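Inorganic pyrophosphatase (Thermus thermophilus, PDB 2PRD) catalyses the magnesium-dependent hydrolysis of inorganic pyrophosphate to two phosphate ions, working as a homohexamer. Local coordinates at residues Gln119-Gly122 and Asp123-Glu126; Asp10-Pro13 and Glu14-Met18. All blocks are in the same frame, centred on the assembly; numbering follows the deposited sequence.

Contact 1: Gln119-Gly122 and Asp123-Glu126; sequences QDIG and DVPE
The carboxylate of D123 reaches back across the turn, and its OD2 accepts two main-chain N-H groups, those of Q119 and D120. The bond from Q119 N is modelled unusually short, 2.5 Å to D123 OD2, a length to treat with caution, and enters on the anti lone pair. The one from D120 N, 2.9 Å from D123 OD2, comes instead from above the carboxylate plane, 45° out of it. CG of D123 lies beside its own backbone N (chi1 -65°), which brings OD2 within reach of both amides, and D123 CB sits 3.1 Å from D120 O. Two bonds on one oxygen should fix OD2 and so limit the turning of the carboxylate, tying down the start of the turn.

The main chain makes a pair of successive i to i+3 bonds, the signature of a short 3-10 turn: D123 N gives to D120 O at 3.0 Å, and V124 N to I121 O at 2.9 Å. D120 OD1 also accepts the amide of I121. Apolar contact is slight, I121 CD1 resting 4.4 Å from V124 CG2.

The turn is at the surface, in the loop that leads from strand 101-109 to helix 126-138. I121 O also receives K129 NZ from that helix, and P125 stands at its N-cap position, packing on H117 of a second subunit. D120 OD1 in addition accepts R158 N, at the start of helix 158-173.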
ATOM      1  N   GLN A 119      24.335 -10.622 -13.197  1.00 17.19           N
ATOM      2  CA  GLN A 119      24.601 -11.271 -14.469  1.00 10.82           C
ATOM      3  C   GLN A 119      24.744 -12.763 -14.365  1.00 13.39           C
ATOM      4  O   GLN A 119      24.536 -13.477 -15.376  1.00 15.14           O
ATOM      5  CB  GLN A 119      25.741 -10.479 -15.135  1.00 13.81           C
ATOM      6  CG  GLN A 119      25.453  -9.022 -15.507  1.00 15.26           C
ATOM      7  CD  GLN A 119      24.843  -8.682 -16.844  1.00 35.45           C
ATOM      8  OE1 GLN A 119      24.991  -9.366 -17.889  1.00 34.82           O
ATOM      9  NE2 GLN A 119      24.090  -7.539 -16.969  1.00 26.88           N
ATOM     10  N   ASP A 120      24.976 -13.262 -13.157  1.00  9.23           N
ATOM     11  CA  ASP A 120      25.104 -14.722 -12.974  1.00  8.14           C
ATOM     12  C   ASP A 120      24.556 -14.985 -11.584  1.00 14.46           C
ATOM     13  O   ASP A 120      24.324 -13.976 -10.905  1.00 13.03           O
ATOM     14  CB  ASP A 120      26.517 -15.185 -13.191  1.00 14.84           C
ATOM     15  CG  ASP A 120      26.684 -16.587 -13.710  1.00 20.76           C
ATOM     16  OD1 ASP A 120      25.838 -17.484 -13.503  1.00 22.93           O
ATOM     17  OD2 ASP A 120      27.757 -16.850 -14.326  1.00 22.96           O
ATOM     18  N   ILE A 121      24.398 -16.255 -11.263  1.00 15.19           N
ATOM     19  CA  ILE A 121      23.799 -16.648  -9.979  1.00 14.91           C
ATOM     20  C   ILE A 121      24.620 -16.170  -8.808  1.00 19.31           C
ATOM     21  O   ILE A 121      24.111 -15.797  -7.742  1.00 17.09           O
ATOM     22  CB  ILE A 121      23.464 -18.135  -9.991  1.00 11.57           C
ATOM     23  CG1 ILE A 121      22.445 -18.533  -8.923  1.00 12.38           C
ATOM     24  CG2 ILE A 121      24.706 -19.018  -9.804  1.00 18.46           C
ATOM     25  CD1 ILE A 121      21.090 -17.875  -9.150  1.00  8.49           C
ATOM     26  N   GLY A 122      25.928 -16.113  -9.000  1.00 17.45           N
ATOM     27  CA  GLY A 122      26.848 -15.698  -7.926  1.00 10.18           C
ATOM     28  C   GLY A 122      26.635 -14.241  -7.585  1.00 12.10           C
ATOM     29  O   GLY A 122      27.213 -13.768  -6.605  1.00 19.20           O
ATOM     30  N   ASP A 123      25.890 -13.524  -8.379  1.00 11.61           N
ATOM     31  CA  ASP A 123      25.577 -12.125  -8.219  1.00  8.84           C
ATOM     32  C   ASP A 123      24.286 -11.983  -7.382  1.00 13.30           C
ATOM     33  O   ASP A 123      24.034 -10.862  -6.944  1.00 19.40           O
ATOM     34  CB  ASP A 123      25.352 -11.388  -9.518  1.00 10.25           C
ATOM     35  CG  ASP A 123      26.521 -11.245 -10.453  1.00 16.56           C
ATOM     36  OD1 ASP A 123      27.644 -11.162  -9.958  1.00 20.08           O
ATOM     37  OD2 ASP A 123      26.298 -11.182 -11.690  1.00 21.18           O
ATOM     38  N   VAL A 124      23.505 -13.000  -7.191  1.00 12.15           N
ATOM     39  CA  VAL A 124      22.263 -12.840  -6.354  1.00 10.87           C
ATOM     40  C   VAL A 124      22.795 -12.959  -4.956  1.00 17.61           C
ATOM     41  O   VAL A 124      23.461 -13.991  -4.702  1.00 22.02           O
ATOM     42  CB  VAL A 124      21.284 -13.935  -6.758  1.00  9.97           C
ATOM     43  CG1 VAL A 124      20.086 -13.973  -5.821  1.00 14.32           C
ATOM     44  CG2 VAL A 124      20.729 -13.568  -8.163  1.00 10.43           C
ATOM     45  N   PRO A 125      22.624 -11.952  -4.108  1.00 14.97           N
ATOM     46  CA  PRO A 125      23.190 -11.987  -2.761  1.00 14.14           C
ATOM     47  C   PRO A 125      22.785 -13.262  -2.048  1.00 14.78           C
ATOM     48  O   PRO A 125      21.617 -13.690  -2.233  1.00 19.48           O
ATOM     49  CB  PRO A 125      22.664 -10.736  -2.110  1.00 13.78           C
ATOM     50  CG  PRO A 125      21.899  -9.958  -3.097  1.00 17.88           C
ATOM     51  CD  PRO A 125      21.869 -10.734  -4.405  1.00 19.38           C
ATOM     52  N   GLU A 126      23.623 -13.880  -1.223  1.00 10.53           N
ATOM     53  CA  GLU A 126      23.130 -15.092  -0.550  1.00 17.58           C
ATOM     54  C   GLU A 126      22.017 -14.900   0.474  1.00 20.05           C
ATOM     55  O   GLU A 126      21.383 -15.928   0.860  1.00 14.50           O
ATOM     56  CB  GLU A 126      24.243 -15.931   0.061  1.00 37.68           C
ATOM     57  CG  GLU A 126      23.946 -17.429  -0.205  1.00 59.39           C
ATOM     58  CD  GLU A 126      24.224 -18.230   1.061  1.00 74.50           C
ATOM     59  OE1 GLU A 126      24.752 -17.588   2.006  1.00 77.09           O
ATOM     60  OE2 GLU A 126      23.923 -19.447   1.086  1.00 83.40           O
TER

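Contact 2: Asp10-Pro13 and Glu14-Met18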
ATOM      1  N   ASP A  10      13.283 -12.619 -29.184  1.00 21.18           N
ATOM      2  CA  ASP A  10      14.421 -12.584 -30.092  1.00 27.90           C
ATOM      3  C   ASP A  10      15.806 -12.713 -29.514  1.00 25.18           C
ATOM      4  O   ASP A  10      16.754 -13.067 -30.241  1.00 23.98           O
ATOM      5  CB  ASP A  10      14.314 -11.255 -30.896  1.00 41.98           C
ATOM      6  CG  ASP A  10      13.162 -11.383 -31.897  1.00 59.21           C
ATOM      7  OD1 ASP A  10      13.109 -12.431 -32.595  1.00 59.97           O
ATOM      8  OD2 ASP A  10      12.336 -10.439 -31.956  1.00 64.29           O
ATOM      9  N   LYS A  11      15.949 -12.411 -28.246  1.00 20.31           N
ATOM     10  CA  LYS A  11      17.221 -12.420 -27.522  1.00 21.73           C
ATOM     11  C   LYS A  11      17.375 -13.680 -26.687  1.00 14.64           C
ATOM     12  O   LYS A  11      18.255 -13.777 -25.832  1.00 21.89           O
ATOM     13  CB  LYS A  11      17.305 -11.165 -26.631  1.00 24.96           C
ATOM     14  CG  LYS A  11      17.152  -9.853 -27.397  1.00 28.44           C
ATOM     15  CD  LYS A  11      17.069  -8.682 -26.428  1.00 40.49           C
ATOM     16  CE  LYS A  11      16.015  -7.684 -26.915  1.00 60.38           C
ATOM     17  NZ  LYS A  11      16.253  -6.297 -26.396  1.00 64.40           N
ATOM     18  N   ALA A  12      16.457 -14.588 -26.991  1.00 17.92           N
ATOM     19  CA  ALA A  12      16.417 -15.876 -26.297  1.00 15.80           C
ATOM     20  C   ALA A  12      17.607 -16.677 -26.812  1.00 15.19           C
ATOM     21  O   ALA A  12      17.971 -16.545 -27.985  1.00 19.55           O
ATOM     22  CB  ALA A  12      15.125 -16.626 -26.591  1.00 13.71           C
ATOM     23  N   PRO A  13      18.196 -17.479 -25.975  1.00 17.31           N
ATOM     24  CA  PRO A  13      17.834 -17.716 -24.584  1.00 21.36           C
ATOM     25  C   PRO A  13      18.379 -16.780 -23.541  1.00 14.85           C
ATOM     26  O   PRO A  13      17.971 -16.934 -22.382  1.00 18.79           O
ATOM     27  CB  PRO A  13      18.410 -19.158 -24.397  1.00 15.92           C
ATOM     28  CG  PRO A  13      19.720 -19.063 -25.132  1.00 13.47           C
ATOM     29  CD  PRO A  13      19.339 -18.305 -26.426  1.00 14.83           C
ATOM     30  N   GLU A  14      19.254 -15.859 -23.880  1.00 17.94           N
ATOM     31  CA  GLU A  14      19.850 -14.946 -22.892  1.00 18.64           C
ATOM     32  C   GLU A  14      18.831 -14.031 -22.226  1.00 20.33           C
ATOM     33  O   GLU A  14      18.965 -13.770 -21.011  1.00 12.40           O
ATOM     34  CB  GLU A  14      20.967 -14.123 -23.508  1.00 28.09           C
ATOM     35  CG  GLU A  14      22.239 -14.820 -23.909  1.00 27.97           C
ATOM     36  CD  GLU A  14      22.200 -15.798 -25.053  1.00 35.62           C
ATOM     37  OE1 GLU A  14      21.319 -15.732 -25.948  1.00 24.35           O
ATOM     38  OE2 GLU A  14      23.106 -16.696 -25.065  1.00 42.85           O
ATOM     39  N   VAL A  15      17.905 -13.521 -23.016  1.00 15.16           N
ATOM     40  CA  VAL A  15      16.827 -12.633 -22.574  1.00  9.28           C
ATOM     41  C   VAL A  15      15.544 -13.219 -23.139  1.00  9.56           C
ATOM     42  O   VAL A  15      15.452 -13.509 -24.331  1.00  9.61           O
ATOM     43  CB  VAL A  15      17.048 -11.169 -22.943  1.00  8.31           C
ATOM     44  CG1 VAL A  15      15.916 -10.281 -22.381  1.00  8.35           C
ATOM     45  CG2 VAL A  15      18.326 -10.581 -22.306  1.00  9.00           C
ATOM     46  N   VAL A  16      14.598 -13.555 -22.249  1.00 12.36           N
ATOM     47  CA  VAL A  16      13.349 -14.189 -22.657  1.00  4.04           C
ATOM     48  C   VAL A  16      12.109 -13.425 -22.226  1.00  8.74           C
ATOM     49  O   VAL A  16      12.173 -12.580 -21.334  1.00 15.68           O
ATOM     50  CB  VAL A  16      13.286 -15.620 -22.100  1.00  6.29           C
ATOM     51  CG1 VAL A  16      14.411 -16.558 -22.588  1.00  7.88           C
ATOM     52  CG2 VAL A  16      13.304 -15.626 -20.594  1.00  6.89           C
ATOM     53  N   HIS A  17      10.990 -13.722 -22.844  1.00  5.76           N
ATOM     54  CA  HIS A  17       9.696 -13.174 -22.478  1.00  5.64           C
ATOM     55  C   HIS A  17       9.202 -14.029 -21.294  1.00 13.68           C
ATOM     56  O   HIS A  17       9.517 -15.223 -21.290  1.00 16.36           O
ATOM     57  CB  HIS A  17       8.652 -13.282 -23.559  1.00  6.59           C
ATOM     58  CG  HIS A  17       8.697 -12.193 -24.589  1.00  4.99           C
ATOM     59  ND1 HIS A  17       8.319 -12.421 -25.893  1.00 11.44           N
ATOM     60  CD2 HIS A  17       9.128 -10.932 -24.520  1.00 14.11           C
ATOM     61  CE1 HIS A  17       8.438 -11.282 -26.574  1.00 12.37           C
ATOM     62  NE2 HIS A  17       8.920 -10.361 -25.757  1.00 16.41           N
ATOM     63  N   MET A  18       8.522 -13.428 -20.341  1.00 15.87           N
ATOM     64  CA  MET A  18       7.933 -14.127 -19.207  1.00  6.23           C
ATOM     65  C   MET A  18       6.533 -13.532 -18.955  1.00  7.16           C
ATOM     66  O   MET A  18       6.396 -12.309 -19.060  1.00 10.71           O
ATOM     67  CB  MET A  18       8.758 -14.089 -17.913  1.00 10.41           C
ATOM     68  CG  MET A  18       9.701 -15.268 -17.761  1.00 14.05           C
ATOM     69  SD  MET A  18      10.430 -15.444 -16.140  1.00 22.62           S
ATOM     70  CE  MET A  18       8.942 -15.227 -15.145  1.00 21.61           C
TER
HETATM   71  O   HOH W   1      14.038 -11.940 -25.946  1.00 28.97           O
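The cis peptide before P13 turns K11-E14 as a type VIa beta turn, A12 and P13 at its centre, and one residue on V15 N bonds back to K11 O at 2.8 Å, nearly straight (165° at the hydrogen), an i to i+4 bond. From there the chain runs into strand 15-22. On the flank of the turn a water accepts from K11 N and donates to V15 O.

K11 CB and V15 CB meet at 3.7 Å, while V16 CG1 lies alongside the turn, 3.6 Å from P13 O and 4.1 Å from A12 CB. E14 is bent at chi2 (68°), which folds its carboxylate back beside the proline ring, OE1 being 3.3 Å from P13 CD. The ring also touches V165 and R166 of helix 158-173. With an alanine at P13 the peptide would probably go over to trans, parting K11 O from V15 N and leaving E14 without the ring it lies against.

Side-chain charges thus contribute little across the turn: its shape rests on the cis bond, the V15 N to K11 O bond and a bridging water, with aliphatic carbons packed around them.

In the fold
Contacts 1 and 2 do not touch: their centres are 19 Å apart and their nearest atoms about 8 Å. Helix 158-173 links them. The 119-126 turn meets its first residue, R158, whereas the 10-18 segment packs further along, against V165 and R166. The sheet joins them too, since strand 15-22, entered from contact 2, and strand 101-109, which precedes contact 1 in the chain, both pair antiparallel with strand 84-97. Contact 2 is the one nearer the catalytic machinery, the side chain of V16 being about 11 Å from that of D70, a predicted magnesium ligand. Contact 1 stands away from the predicted metal and substrate sites, beside a second subunit.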